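Local coordinates for protein 2-Cys Peroxiredoxin (Plasmodium vivax SaI-1, PDB 2I81) that probably reduces hydrogen peroxide and organic hydroperoxides with a reactive cysteine thiol, as a typical 2-Cys peroxiredoxin of the malaria parasite, at residues K52-D63 with R85-D95. Residues are numbered along the deposited sequence; the frame is centred on the assembly and turned at random.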
loop_
_atom_site.group_PDB
_atom_site.type_symbol
_atom_site.label_atom_id
_atom_site.label_comp_id
_atom_site.label_asym_id
_atom_site.label_seq_id
_atom_site.Cartn_x
_atom_site.Cartn_y
_atom_site.Cartn_z
ATOM N N LYS A 52 -0.576 0.480 44.969
ATOM C CA LYS A 52 0.147 0.209 46.210
ATOM C C LYS A 52 1.195 1.271 46.526
ATOM O O LYS A 52 1.270 1.745 47.663
ATOM C CB LYS A 52 0.763 -1.194 46.189
ATOM C CG LYS A 52 -0.272 -2.305 46.093
ATOM C CD LYS A 52 0.349 -3.679 46.246
ATOM C CE LYS A 52 -0.688 -4.764 45.986
ATOM N NZ LYS A 52 -0.146 -6.126 46.259
ATOM N N LYS A 53 1.994 1.649 45.527
ATOM C CA LYS A 53 3.014 2.686 45.719
ATOM C C LYS A 53 3.515 3.368 44.444
ATOM O O LYS A 53 3.344 2.860 43.331
ATOM C CB LYS A 53 4.195 2.158 46.556
ATOM C CG LYS A 53 4.783 0.827 46.100
ATOM C CD LYS A 53 5.392 0.050 47.269
ATOM C CE LYS A 53 6.810 0.512 47.611
ATOM N NZ LYS A 53 6.853 1.776 48.401
ATOM N N TYR A 54 4.127 4.534 44.643
ATOM C CA TYR A 54 4.729 5.324 43.577
ATOM C C TYR A 54 6.004 4.652 43.089
ATOM O O TYR A 54 6.688 3.972 43.855
ATOM C CB TYR A 54 5.059 6.732 44.081
ATOM C CG TYR A 54 3.882 7.504 44.639
ATOM C CD1 TYR A 54 3.246 8.483 43.879
ATOM C CD2 TYR A 54 3.413 7.267 45.932
ATOM C CE1 TYR A 54 2.164 9.200 44.386
ATOM C CE2 TYR A 54 2.334 7.975 46.449
ATOM C CZ TYR A 54 1.716 8.940 45.672
ATOM O OH TYR A 54 0.650 9.640 46.184
ATOM N N VAL A 55 6.318 4.843 41.812
ATOM C CA VAL A 55 7.516 4.255 41.225
ATOM C C VAL A 55 8.426 5.344 40.674
ATOM O O VAL A 55 8.002 6.167 39.859
ATOM C CB VAL A 55 7.173 3.239 40.099
ATOM C CG1 VAL A 55 8.440 2.616 39.521
ATOM C CG2 VAL A 55 6.240 2.150 40.613
ATOM N N LEU A 56 9.672 5.352 41.138
ATOM C CA LEU A 56 10.701 6.176 40.526
ATOM C C LEU A 56 11.617 5.269 39.711
ATOM O O LEU A 56 12.543 4.651 40.245
ATOM C CB LEU A 56 11.484 6.970 41.578
ATOM C CG LEU A 56 12.231 8.228 41.110
ATOM C CD1 LEU A 56 12.387 9.213 42.256
ATOM C CD2 LEU A 56 13.589 7.901 40.497
ATOM N N LEU A 57 11.328 5.180 38.416
ATOM C CA LEU A 57 12.159 4.430 37.493
ATOM C C LEU A 57 13.271 5.355 37.020
ATOM O O LEU A 57 13.000 6.395 36.412
ATOM C CB LEU A 57 11.329 3.946 36.300
ATOM C CG LEU A 57 11.612 2.581 35.661
ATOM C CD1 LEU A 57 10.836 2.433 34.354
ATOM C CD2 LEU A 57 13.099 2.312 35.439
ATOM N N TYR A 58 14.518 4.991 37.309
ATOM C CA TYR A 58 15.651 5.765 36.811
ATOM C C TYR A 58 16.563 4.945 35.907
ATOM O O TYR A 58 16.948 3.824 36.242
ATOM C CB TYR A 58 16.423 6.459 37.948
ATOM C CG TYR A 58 17.370 5.596 38.755
ATOM C CD1 TYR A 58 16.941 4.955 39.917
ATOM C CD2 TYR A 58 18.706 5.451 38.379
ATOM C CE1 TYR A 58 17.813 4.173 40.669
ATOM C CE2 TYR A 58 19.584 4.667 39.121
ATOM C CZ TYR A 58 19.132 4.034 40.266
ATOM O OH TYR A 58 19.993 3.260 41.006
ATOM N N PHE A 59 16.878 5.514 34.748
ATOM C CA PHE A 59 17.743 4.866 33.773
ATOM C C PHE A 59 19.155 5.428 33.872
ATOM O O PHE A 59 19.345 6.610 34.166
ATOM C CB PHE A 59 17.210 5.073 32.350
ATOM C CG PHE A 59 15.850 4.476 32.104
ATOM C CD1 PHE A 59 14.695 5.220 32.335
ATOM C CD2 PHE A 59 15.722 3.179 31.613
ATOM C CE1 PHE A 59 13.433 4.676 32.100
ATOM C CE2 PHE A 59 14.464 2.626 31.372
ATOM C CZ PHE A 59 13.318 3.377 31.617
ATOM N N TYR A 60 20.141 4.571 33.631
ATOM C CA TYR A 60 21.529 4.995 33.490
ATOM C C TYR A 60 22.157 4.161 32.377
ATOM O O TYR A 60 21.785 2.999 32.202
ATOM C CB TYR A 60 22.293 4.852 34.813
ATOM C CG TYR A 60 22.365 3.444 35.360
ATOM C CD1 TYR A 60 21.324 2.915 36.122
ATOM C CD2 TYR A 60 23.484 2.646 35.129
ATOM C CE1 TYR A 60 21.388 1.623 36.629
ATOM C CE2 TYR A 60 23.560 1.357 35.633
ATOM C CZ TYR A 60 22.510 0.849 36.381
ATOM O OH TYR A 60 22.582 -0.430 36.880
ATOM N N PRO A 61 23.111 4.682 31.656
ATOM C CA PRO A 61 23.664 3.945 30.542
ATOM C C PRO A 61 24.296 2.590 30.831
ATOM O O PRO A 61 23.956 1.648 30.204
ATOM C CB PRO A 61 24.644 4.926 29.953
ATOM C CG PRO A 61 24.832 5.891 30.906
ATOM C CD PRO A 61 23.647 6.029 31.684
ATOM N N LEU A 62 25.226 2.513 31.753
ATOM C CA LEU A 62 26.130 1.402 31.818
ATOM C C LEU A 62 26.677 1.113 33.178
ATOM O O LEU A 62 27.072 1.977 33.873
ATOM C CB LEU A 62 27.253 1.566 30.826
ATOM C CG LEU A 62 26.988 1.257 29.369
ATOM C CD1 LEU A 62 28.102 1.534 28.525
ATOM C CD2 LEU A 62 26.442 -0.052 29.071
ATOM N N ASP A 63 26.709 -0.140 33.539
ATOM C CA ASP A 63 27.525 -0.608 34.618
ATOM C C ASP A 63 28.983 -0.432 34.354
ATOM O O ASP A 63 29.403 -0.424 33.230
ATOM C CB ASP A 63 27.201 -2.051 34.911
ATOM C CG ASP A 63 25.849 -2.215 35.427
ATOM O OD1 ASP A 63 25.114 -1.295 35.315
ATOM O OD2 ASP A 63 25.501 -3.235 35.955
ATOM N N ARG A 85 8.020 8.530 51.615
ATOM C CA ARG A 85 7.110 9.066 50.611
ATOM C C ARG A 85 6.358 7.967 49.860
ATOM O O ARG A 85 5.673 8.239 48.871
ATOM C CB ARG A 85 7.875 9.984 49.650
ATOM C CG ARG A 85 7.991 11.424 50.144
ATOM C CD ARG A 85 9.277 12.094 49.674
ATOM N NE ARG A 85 10.339 12.015 50.676
ATOM C CZ ARG A 85 10.748 13.031 51.434
ATOM N NH1 ARG A 85 10.195 14.233 51.312
ATOM N NH2 ARG A 85 11.722 12.847 52.316
ATOM N N ASN A 86 6.474 6.735 50.358
ATOM C CA ASN A 86 5.863 5.554 49.745
ATOM C C ASN A 86 6.227 5.394 48.264
ATOM O O ASN A 86 5.369 5.082 47.434
ATOM C CB ASN A 86 4.335 5.551 49.949
ATOM C CG ASN A 86 3.696 4.207 49.617
ATOM O OD1 ASN A 86 2.654 4.150 48.962
ATOM N ND2 ASN A 86 4.319 3.122 50.067
ATOM N N VAL A 87 7.495 5.623 47.929
ATOM C CA VAL A 87 7.937 5.421 46.548
ATOM C C VAL A 87 8.934 4.267 46.426
ATOM O O VAL A 87 9.845 4.122 47.247
ATOM C CB VAL A 87 8.464 6.728 45.853
ATOM C CG1 VAL A 87 7.663 7.954 46.285
ATOM C CG2 VAL A 87 9.940 6.949 46.110
ATOM N N GLU A 88 8.726 3.438 45.408
ATOM C CA GLU A 88 9.646 2.357 45.090
ATOM C C GLU A 88 10.708 2.869 44.123
ATOM O O GLU A 88 10.394 3.437 43.073
ATOM C CB GLU A 88 8.899 1.156 44.498
ATOM C CG GLU A 88 9.791 -0.035 44.130
ATOM C CD GLU A 88 10.251 -0.855 45.331
ATOM O OE1 GLU A 88 9.586 -0.821 46.388
ATOM O OE2 GLU A 88 11.286 -1.546 45.211
ATOM N N LEU A 89 11.963 2.656 44.501
ATOM C CA LEU A 89 13.113 3.128 43.747
ATOM C C LEU A 89 13.652 1.994 42.875
ATOM O O LEU A 89 14.073 0.954 43.390
ATOM C CB LEU A 89 14.181 3.634 44.726
ATOM C CG LEU A 89 15.150 4.782 44.407
ATOM C CD1 LEU A 89 16.461 4.266 43.841
ATOM C CD2 LEU A 89 14.540 5.851 43.495
ATOM N N LEU A 90 13.626 2.194 41.558
ATOM C CA LEU A 90 14.066 1.171 40.607
ATOM C C LEU A 90 15.089 1.715 39.612
ATOM O O LEU A 90 14.782 2.610 38.820
ATOM C CB LEU A 90 12.868 0.575 39.850
ATOM C CG LEU A 90 11.714 -0.090 40.614
ATOM C CD1 LEU A 90 10.607 -0.485 39.647
ATOM C CD2 LEU A 90 12.182 -1.305 41.408
ATOM N N GLY A 91 16.304 1.174 39.663
ATOM C CA GLY A 91 17.348 1.511 38.698
ATOM C C GLY A 91 17.267 0.607 37.489
ATOM O O GLY A 91 16.923 -0.568 37.616
ATOM N N CYS A 92 17.582 1.144 36.314
ATOM C CA CYS A 92 17.483 0.366 35.084
ATOM C C CYS A 92 18.598 0.682 34.097
ATOM O O CYS A 92 18.856 1.845 33.784
ATOM C CB CYS A 92 16.119 0.582 34.422
ATOM S SG CYS A 92 15.777 -0.504 33.019
ATOM N N SER A 93 19.260 -0.367 33.622
ATOM C CA SER A 93 20.225 -0.246 32.537
ATOM C C SER A 93 20.096 -1.420 31.575
ATOM O O SER A 93 19.409 -2.405 31.861
ATOM C CB SER A 93 21.656 -0.148 33.074
ATOM O OG SER A 93 22.141 -1.407 33.503
ATOM N N VAL A 94 20.770 -1.300 30.435
ATOM C CA VAL A 94 20.792 -2.339 29.409
ATOM C C VAL A 94 21.588 -3.578 29.852
ATOM O O VAL A 94 21.397 -4.671 29.308
ATOM C CB VAL A 94 21.339 -1.779 28.066
ATOM C CG1 VAL A 94 21.467 -2.876 27.021
ATOM C CG2 VAL A 94 20.441 -0.661 27.546
ATOM N N ASP A 95 22.461 -3.408 30.845
ATOM C CA ASP A 95 23.289 -4.503 31.361
ATOM C C ASP A 95 22.457 -5.667 31.890
ATOM O O ASP A 95 21.313 -5.486 32.315
ATOM C CB ASP A 95 24.214 -4.003 32.472
ATOM C CG ASP A 95 25.103 -2.867 32.021
ATOM O OD1 ASP A 95 26.080 -3.122 31.284
ATOM O OD2 ASP A 95 24.826 -1.714 32.410
HETATM O O HOH W 1 8.936 2.965 49.597
HETATM O O HOH W 2 21.152 1.681 29.872
HETATM O O HOH W 3 28.422 -2.469 31.776
#
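K53 opens the contact by curling its bent chain over strand 87-93, its CE 3.3 Å from E88 OE1, while NZ reaches the carbonyl oxygen of V87 through a water. Beyond it, strands 54-59 and 87-93 pair in parallel at the heart of the thioredoxin-like peroxiredoxin fold, joined by a right-handed beta-alpha-beta crossover through helices 67-77 and 79-84. Y54 N bonds to N86 O, which also lies at the edge of the Y54 ring, in its plane; the hydroxyl goes to E182. From there the ladder runs on, E88 N to Y54 O, L56 N to E88 O, L90 N to L56 O. L56 lies alongside L89 on the face covered by helix 168-184, while V55 CG1 touches L90 CD1 on the other.

At Y58 the first torsion (chi1 78°) folds the ring back across the neighbouring strand, where G91 CA sits over its face, 3.5 Å from the centroid, a CH-pi contact. F59 meets C92 SG obliquely, 4.7 Å from the ring centroid. Y60 repeats the pattern of Y58: S93 CB lies over its ring, and its OH donates to D63 OD1. D63 OD2 is hydrogen-bonded to H100 ND1 of helix 97-104. D63 OD1 and D95 OD2 approach to 2.9 Å without a hydrogen bond between them, their like charges probably offset by the surrounding donors. D95 OD2 takes two, S93 OG on its anti lone pair and D63 N, at 2.7 Å, from above the carboxylate plane.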